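Long-range contact in putative metalloprotease II (Bacteroides fragilis, PDB 4ON1), which probably cleaves proteins as a zinc-dependent, fragilysin-related endopeptidase encoded on a pathogenicity island: residues A255-L263 and T291-S302. Residues are numbered along the deposited sequence; the frame is centred on the assembly and turned at random.
Sequences ASDYEVSAL and TWDSGKTFGYAS
E259 reaches across to T297, where OG1 of T297 donates a weak hydrogen bond of 2.9 Å to OE1 of E259. CG of E259 sits between the backbone N and the carbonyl carbon (chi1 58°), and a bend at chi2 (-95°) brings the carboxylate to T297. OE1 also sits 3.4 Å from CB of D293. The two carboxylate planes are turned 72° apart. OE1 of E259 is 4.4 Å from OD2 of D293, which would tend to raise the pKa of the buried E259. In the backbone, D293 N donates to D257 O at 2.8 Å, from above the carbonyl plane. A255 O and T291 O, 3.0 Å apart, are both acceptors; water 1 joins A255 O to T291 N, and water 2 joins it to G295 N and T291 OG1. The segment 291-302 forms a type I' turn, D293 to K296, and K296 and T297 both face W292 in a classic beta bulge. The short strand 299-301 follows, pairing antiparallel with 319-323, as the edge strand does in metzincin proteases. A301 touches the zinc ligand H338. The Y300 side chain points the opposite way, toward helix 259-271. E259 CG makes a CH-pi contact over one face of the Y300 ring, 4.0 Å from its centroid. L263 CD2 meets the ring edge, and also packs on S302. A262 CB rests 3.6 Å from NE1 of W292.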
# COMPACT_ATOMS: atom_id res chain seq x y z
N ALA A 255 7.05 7.37 -19.48
CA ALA A 255 7.57 6.24 -18.71
C ALA A 255 8.94 6.47 -18.06
O ALA A 255 9.18 6.00 -16.94
CB ALA A 255 7.64 5.01 -19.61
N SER A 256 9.82 7.19 -18.74
CA SER A 256 11.18 7.40 -18.26
C SER A 256 11.37 8.75 -17.58
O SER A 256 12.49 9.10 -17.21
CB SER A 256 12.18 7.27 -19.41
OG SER A 256 12.02 8.36 -20.31
N ASP A 257 10.28 9.50 -17.42
CA ASP A 257 10.34 10.87 -16.93
C ASP A 257 11.15 11.05 -15.65
O ASP A 257 11.24 10.15 -14.81
CB ASP A 257 8.93 11.41 -16.68
CG ASP A 257 8.18 11.70 -17.96
OD1 ASP A 257 8.69 11.35 -19.05
OD2 ASP A 257 7.07 12.28 -17.88
N TYR A 258 11.70 12.25 -15.50
CA TYR A 258 12.53 12.59 -14.36
C TYR A 258 11.60 12.98 -13.23
O TYR A 258 10.63 13.71 -13.44
CB TYR A 258 13.46 13.74 -14.71
CG TYR A 258 14.30 14.23 -13.56
CD1 TYR A 258 15.01 13.35 -12.75
CD2 TYR A 258 14.40 15.59 -13.29
CE1 TYR A 258 15.79 13.80 -11.71
CE2 TYR A 258 15.19 16.05 -12.25
CZ TYR A 258 15.87 15.16 -11.46
OH TYR A 258 16.65 15.62 -10.43
N GLU A 259 11.90 12.48 -12.03
CA GLU A 259 10.97 12.57 -10.91
C GLU A 259 10.64 14.01 -10.51
O GLU A 259 9.49 14.29 -10.16
CB GLU A 259 11.52 11.79 -9.70
CG GLU A 259 12.90 12.23 -9.21
CD GLU A 259 14.02 11.39 -9.80
OE1 GLU A 259 13.80 10.72 -10.83
OE2 GLU A 259 15.13 11.39 -9.23
N VAL A 260 11.62 14.90 -10.55
CA VAL A 260 11.38 16.29 -10.16
C VAL A 260 10.38 16.96 -11.11
O VAL A 260 9.45 17.63 -10.67
CB VAL A 260 12.69 17.10 -10.12
CG1 VAL A 260 12.42 18.57 -9.80
CG2 VAL A 260 13.65 16.51 -9.10
N SER A 261 10.59 16.77 -12.41
CA SER A 261 9.68 17.27 -13.42
C SER A 261 8.30 16.63 -13.29
O SER A 261 7.27 17.30 -13.42
CB SER A 261 10.24 17.01 -14.82
OG SER A 261 11.62 17.30 -14.86
N ALA A 262 8.29 15.32 -13.05
CA ALA A 262 7.03 14.58 -12.92
C ALA A 262 6.20 15.07 -11.73
O ALA A 262 4.98 15.21 -11.82
CB ALA A 262 7.30 13.09 -12.80
N LEU A 263 6.86 15.33 -10.61
CA LEU A 263 6.15 15.83 -9.44
C LEU A 263 5.57 17.22 -9.70
O LEU A 263 4.39 17.48 -9.41
CB LEU A 263 7.09 15.90 -8.23
CG LEU A 263 6.43 16.43 -6.96
CD1 LEU A 263 5.25 15.55 -6.56
CD2 LEU A 263 7.43 16.52 -5.82
N THR A 291 7.81 3.13 -13.02
CA THR A 291 8.79 3.90 -12.25
C THR A 291 9.17 5.17 -12.99
O THR A 291 8.64 5.46 -14.05
CB THR A 291 10.06 3.09 -12.00
OG1 THR A 291 10.59 2.64 -13.26
CG2 THR A 291 9.78 1.89 -11.10
N TRP A 292 10.11 5.91 -12.41
CA TRP A 292 10.64 7.10 -13.05
C TRP A 292 12.14 6.97 -13.28
O TRP A 292 12.77 6.05 -12.76
CB TRP A 292 10.34 8.35 -12.22
CG TRP A 292 8.88 8.67 -12.16
CD1 TRP A 292 8.20 9.51 -12.99
CD2 TRP A 292 7.92 8.11 -11.26
NE1 TRP A 292 6.87 9.52 -12.64
CE2 TRP A 292 6.67 8.67 -11.59
CE3 TRP A 292 8.00 7.20 -10.20
CZ2 TRP A 292 5.51 8.36 -10.89
CZ3 TRP A 292 6.84 6.89 -9.51
CH2 TRP A 292 5.61 7.47 -9.85
N ASP A 293 12.69 7.89 -14.07
CA ASP A 293 14.13 7.95 -14.32
C ASP A 293 14.68 6.60 -14.79
O ASP A 293 15.59 6.05 -14.16
CB ASP A 293 14.88 8.41 -13.07
CG ASP A 293 16.30 8.86 -13.39
OD1 ASP A 293 16.49 9.54 -14.42
OD2 ASP A 293 17.22 8.52 -12.61
N SER A 294 14.09 6.06 -15.86
CA SER A 294 14.54 4.80 -16.45
C SER A 294 14.73 3.68 -15.42
O SER A 294 15.74 2.98 -15.43
CB SER A 294 15.85 5.03 -17.21
OG SER A 294 15.70 6.06 -18.16
N GLY A 295 13.75 3.52 -14.54
CA GLY A 295 13.76 2.43 -13.57
C GLY A 295 14.49 2.70 -12.27
O GLY A 295 14.44 1.88 -11.35
N LYS A 296 15.16 3.84 -12.17
CA LYS A 296 15.98 4.12 -10.99
C LYS A 296 15.19 4.75 -9.83
O LYS A 296 15.61 4.69 -8.67
CB LYS A 296 17.15 5.02 -11.40
CG LYS A 296 18.10 4.37 -12.41
CD LYS A 296 19.20 5.33 -12.85
CE LYS A 296 20.35 4.60 -13.53
NZ LYS A 296 21.55 5.47 -13.70
N THR A 297 14.04 5.35 -10.13
CA THR A 297 13.26 6.01 -9.09
C THR A 297 11.90 5.35 -8.85
O THR A 297 11.11 5.20 -9.78
CB THR A 297 13.05 7.51 -9.42
OG1 THR A 297 14.31 8.18 -9.43
CG2 THR A 297 12.15 8.17 -8.37
N PHE A 298 11.63 4.99 -7.60
CA PHE A 298 10.39 4.28 -7.28
C PHE A 298 9.34 5.22 -6.70
O PHE A 298 8.14 4.94 -6.75
CB PHE A 298 10.65 3.16 -6.28
CG PHE A 298 11.84 2.31 -6.63
CD1 PHE A 298 12.08 1.93 -7.94
CD2 PHE A 298 12.72 1.89 -5.64
CE1 PHE A 298 13.18 1.15 -8.27
CE2 PHE A 298 13.82 1.12 -5.96
CZ PHE A 298 14.05 0.75 -7.27
N GLY A 299 9.80 6.33 -6.14
CA GLY A 299 8.92 7.30 -5.52
C GLY A 299 9.69 8.57 -5.27
O GLY A 299 10.92 8.57 -5.30
N TYR A 300 8.98 9.67 -5.05
CA TYR A 300 9.62 10.96 -4.82
C TYR A 300 8.68 11.88 -4.08
O TYR A 300 7.54 12.07 -4.49
CB TYR A 300 10.07 11.59 -6.14
CG TYR A 300 10.86 12.87 -5.99
CD1 TYR A 300 12.21 12.85 -5.65
CD2 TYR A 300 10.26 14.11 -6.18
CE1 TYR A 300 12.93 14.02 -5.51
CE2 TYR A 300 10.96 15.28 -6.05
CZ TYR A 300 12.30 15.23 -5.71
OH TYR A 300 12.99 16.41 -5.59
N ALA A 301 9.17 12.45 -2.98
CA ALA A 301 8.36 13.31 -2.12
C ALA A 301 8.75 14.77 -2.28
O ALA A 301 9.93 15.09 -2.48
CB ALA A 301 8.49 12.88 -0.66
N SER A 302 7.77 15.67 -2.18
CA SER A 302 8.01 17.10 -2.38
C SER A 302 8.92 17.70 -1.32
O SER A 302 9.55 18.72 -1.54
CB SER A 302 6.70 17.87 -2.43
OG SER A 302 6.01 17.78 -1.21
O HOH W 1 7.68 3.37 -15.74
O HOH W 2 10.98 4.43 -15.43